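Local coordinates for protein prolyl-tRNA synthetase (Naegleria fowleri, PDB 6UYH) that probably catalyses the ATP-dependent attachment of proline to its cognate tRNA, and here holds the inhibitor halofuginone together with an ATP analogue, at residues I204-E212 and A473-D481. Sequence-based numbering, arbitrary orientation.
With EDO (1,2-ethanediol), chain P.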
loop_
_atom_site.group_PDB
_atom_site.type_symbol
_atom_site.label_atom_id
_atom_site.label_comp_id
_atom_site.label_asym_id
_atom_site.label_seq_id
_atom_site.Cartn_x
_atom_site.Cartn_y
_atom_site.Cartn_z
ATOM N N ILE A 204 15.252 -5.199 -22.475
ATOM C CA ILE A 204 14.967 -5.322 -23.900
ATOM C C ILE A 204 13.456 -5.350 -24.058
ATOM O O ILE A 204 12.787 -6.208 -23.468
ATOM C CB ILE A 204 15.584 -6.587 -24.510
ATOM C CG1 ILE A 204 17.105 -6.566 -24.372
ATOM C CG2 ILE A 204 15.196 -6.679 -25.983
ATOM C CD1 ILE A 204 17.746 -7.892 -24.718
ATOM N N LYS A 205 12.919 -4.421 -24.847
ATOM C CA LYS A 205 11.488 -4.382 -25.115
ATOM C C LYS A 205 11.144 -5.319 -26.265
ATOM O O LYS A 205 11.831 -5.346 -27.278
ATOM C CB LYS A 205 11.056 -2.968 -25.498
ATOM C CG LYS A 205 11.105 -1.942 -24.396
ATOM C CD LYS A 205 10.801 -0.575 -25.007
ATOM C CE LYS A 205 10.695 0.519 -23.938
ATOM N NZ LYS A 205 10.469 1.838 -24.604
ATOM N N GLY A 206 10.037 -6.040 -26.131
ATOM C CA GLY A 206 9.614 -6.885 -27.229
ATOM C C GLY A 206 8.166 -7.283 -27.052
ATOM O O GLY A 206 7.531 -6.972 -26.045
ATOM N N THR A 207 7.642 -7.960 -28.066
ATOM C CA THR A 207 6.333 -8.585 -27.966
ATOM C C THR A 207 6.511 -10.070 -27.673
ATOM O O THR A 207 7.465 -10.693 -28.135
ATOM C CB THR A 207 5.535 -8.412 -29.262
ATOM O OG1 THR A 207 6.275 -8.987 -30.339
ATOM C CG2 THR A 207 5.318 -6.943 -29.562
ATOM N N LYS A 208 5.587 -10.634 -26.905
ATOM C CA LYS A 208 5.605 -12.070 -26.678
ATOM C C LYS A 208 5.021 -12.824 -27.871
ATOM O O LYS A 208 4.212 -12.295 -28.642
ATOM C CB LYS A 208 4.835 -12.421 -25.404
ATOM C CG LYS A 208 5.542 -11.992 -24.144
ATOM C CD LYS A 208 4.843 -12.564 -22.929
ATOM C CE LYS A 208 5.445 -12.030 -21.647
ATOM N NZ LYS A 208 4.772 -12.633 -20.468
ATOM N N THR A 209 5.477 -14.067 -28.046
ATOM C CA THR A 209 4.913 -14.927 -29.076
ATOM C C THR A 209 3.499 -15.375 -28.694
ATOM O O THR A 209 3.042 -15.184 -27.566
ATOM C CB THR A 209 5.795 -16.153 -29.281
ATOM O OG1 THR A 209 5.870 -16.869 -28.043
ATOM C CG2 THR A 209 7.190 -15.729 -29.679
ATOM N N GLU A 210 2.819 -16.022 -29.645
ATOM C CA GLU A 210 1.444 -16.449 -29.391
ATOM C C GLU A 210 1.364 -17.393 -28.192
ATOM O O GLU A 210 0.405 -17.340 -27.414
ATOM C CB GLU A 210 0.856 -17.104 -30.641
ATOM C CG GLU A 210 0.629 -16.128 -31.788
ATOM C CD GLU A 210 -0.273 -14.967 -31.399
ATOM O OE1 GLU A 210 -1.370 -15.226 -30.861
ATOM O OE2 GLU A 210 0.119 -13.798 -31.620
ATOM N N ASN A 211 2.376 -18.243 -28.011
ATOM C CA ASN A 211 2.339 -19.202 -26.912
ATOM C C ASN A 211 2.559 -18.535 -25.562
ATOM O O ASN A 211 2.010 -18.991 -24.553
ATOM C CB ASN A 211 3.381 -20.304 -27.135
ATOM C CG ASN A 211 3.484 -21.260 -25.957
ATOM O OD1 ASN A 211 2.531 -21.968 -25.634
ATOM N ND2 ASN A 211 4.650 -21.290 -25.315
ATOM N N GLU A 212 3.340 -17.458 -25.515
ATOM C CA GLU A 212 3.676 -16.834 -24.247
ATOM C C GLU A 212 2.784 -15.655 -23.894
ATOM O O GLU A 212 2.784 -15.231 -22.736
ATOM C CB GLU A 212 5.140 -16.382 -24.249
ATOM C CG GLU A 212 6.129 -17.534 -24.181
ATOM C CD GLU A 212 6.117 -18.224 -22.827
ATOM O OE1 GLU A 212 5.981 -17.523 -21.802
ATOM O OE2 GLU A 212 6.238 -19.466 -22.787
ATOM N N ALA A 473 15.200 -23.941 -23.680
ATOM C CA ALA A 473 15.078 -22.575 -24.161
ATOM C C ALA A 473 13.613 -22.274 -24.416
ATOM O O ALA A 473 12.889 -23.097 -24.985
ATOM C CB ALA A 473 15.878 -22.371 -25.450
ATOM N N LYS A 474 13.170 -21.091 -24.007
ATOM C CA LYS A 474 11.823 -20.676 -24.362
ATOM C C LYS A 474 11.881 -19.315 -25.035
ATOM O O LYS A 474 12.914 -18.641 -25.040
ATOM C CB LYS A 474 10.897 -20.656 -23.149
ATOM C CG LYS A 474 11.214 -19.612 -22.134
ATOM C CD LYS A 474 10.288 -19.788 -20.929
ATOM C CE LYS A 474 9.361 -18.603 -20.723
ATOM N NZ LYS A 474 8.236 -18.978 -19.819
ATOM N N SER A 475 10.774 -18.929 -25.657
ATOM C CA SER A 475 10.748 -17.628 -26.295
ATOM C C SER A 475 10.720 -16.561 -25.212
ATOM O O SER A 475 10.001 -16.683 -24.213
ATOM C CB SER A 475 9.545 -17.486 -27.227
ATOM O OG SER A 475 8.361 -17.403 -26.477
ATOM N N LEU A 476 11.552 -15.546 -25.381
ATOM C CA LEU A 476 11.599 -14.439 -24.438
ATOM C C LEU A 476 10.794 -13.262 -24.974
ATOM O O LEU A 476 9.821 -12.830 -24.352
ATOM C CB LEU A 476 13.063 -14.073 -24.166
ATOM C CG LEU A 476 13.902 -15.289 -23.733
ATOM C CD1 LEU A 476 15.378 -14.900 -23.568
ATOM C CD2 LEU A 476 13.339 -15.946 -22.460
ATOM N N CYS A 477 11.128 -12.794 -26.173
ATOM C CA CYS A 477 10.310 -11.797 -26.847
ATOM C C CYS A 477 10.759 -11.724 -28.293
ATOM O O CYS A 477 11.838 -12.195 -28.654
ATOM C CB CYS A 477 10.436 -10.425 -26.193
ATOM S SG CYS A 477 12.067 -9.696 -26.408
ATOM N N VAL A 478 9.917 -11.113 -29.118
ATOM C CA VAL A 478 10.329 -10.624 -30.430
ATOM C C VAL A 478 10.696 -9.151 -30.260
ATOM O O VAL A 478 9.790 -8.316 -30.042
ATOM C CB VAL A 478 9.222 -10.817 -31.473
ATOM C CG1 VAL A 478 9.690 -10.329 -32.838
ATOM C CG2 VAL A 478 8.799 -12.287 -31.530
ATOM N N PRO A 479 11.977 -8.792 -30.294
ATOM C CA PRO A 479 12.367 -7.406 -29.986
ATOM C C PRO A 479 11.629 -6.396 -30.855
ATOM O O PRO A 479 11.484 -6.591 -32.066
ATOM C CB PRO A 479 13.873 -7.401 -30.270
ATOM C CG PRO A 479 14.305 -8.811 -30.004
ATOM C CD PRO A 479 13.149 -9.667 -30.496
ATOM N N LEU A 480 11.140 -5.314 -30.219
ATOM C CA LEU A 480 10.475 -4.246 -30.964
ATOM C C LEU A 480 11.396 -3.628 -32.006
ATOM O O LEU A 480 10.972 -3.345 -33.137
ATOM C CB LEU A 480 9.982 -3.146 -30.014
ATOM C CG LEU A 480 9.018 -3.528 -28.904
ATOM C CD1 LEU A 480 8.570 -2.268 -28.188
ATOM C CD2 LEU A 480 7.831 -4.278 -29.479
ATOM N N ASP A 481 12.648 -3.376 -31.636
ATOM C CA ASP A 481 13.612 -2.730 -32.523
ATOM C C ASP A 481 14.438 -3.820 -33.199
ATOM O O ASP A 481 15.311 -4.426 -32.575
ATOM C CB ASP A 481 14.494 -1.771 -31.726
ATOM C CG ASP A 481 15.431 -0.959 -32.603
ATOM O OD1 ASP A 481 15.507 -1.203 -33.830
ATOM O OD2 ASP A 481 16.103 -0.069 -32.048
HETATM C C1 EDO P . 6.990 -23.706 -19.401
HETATM O O1 EDO P . 7.140 -24.167 -18.056
HETATM C C2 EDO P . 6.897 -22.189 -19.381
HETATM O O2 EDO P . 7.995 -21.678 -18.620
HETATM O O HOH W 1 13.595 -3.925 -28.872
HETATM O O HOH W 2 7.531 -7.384 -32.172
HETATM O O HOH W 3 7.679 -14.616 -26.127
#
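Leu480 and Thr207 meet through their methyl groups where strand 204-207 of the class II catalytic core and strand 474-479 of the C-terminal region make a brief antiparallel pairing, Gly206 with Pro479 and Thr207 with Val478, although the axes of these short segments stand nearly at right angles (89°). CD2 of Leu480 lies 3.7 Å from CG2 of Thr207, and the other methyl, CD1, rests on CB of Lys205; the leucine side chain also touches Phe185 and Leu188 of helix 177-198. Backbone bonds bracket this packing. Thr207 pairs with Val478 in both directions, Val478 N to Thr207 O at 2.7 Å and Thr207 N to Val478 O at 2.9 Å. Leu480 N closes the ladder on Lys205 O. With chi1 at 58°, OG1 of Thr207 is set against Val478 CB, and a water links this hydroxyl to Val478 O. Gly206 packs tightly, its CA 3.8 Å from Cys477 SG and 3.2 Å from Val478 O. Farther along, Ser475 OG sits 3.2 Å from Glu212 CG and, like Thr209 OG1, is hydrogen-bonded to the carboxylate of Glu447; a second water ties it to Thr209 N. Beyond it, Glu212 OE1 and Lys474 NZ form a long salt bridge of 3.3 Å with a weak hydrogen bond, and NZ also donates to a 1,2-ethanediol, probably from the crystallisation liquor. Main-chain bonds and apolar packing thus join the two regions, with a long ion pair at one end.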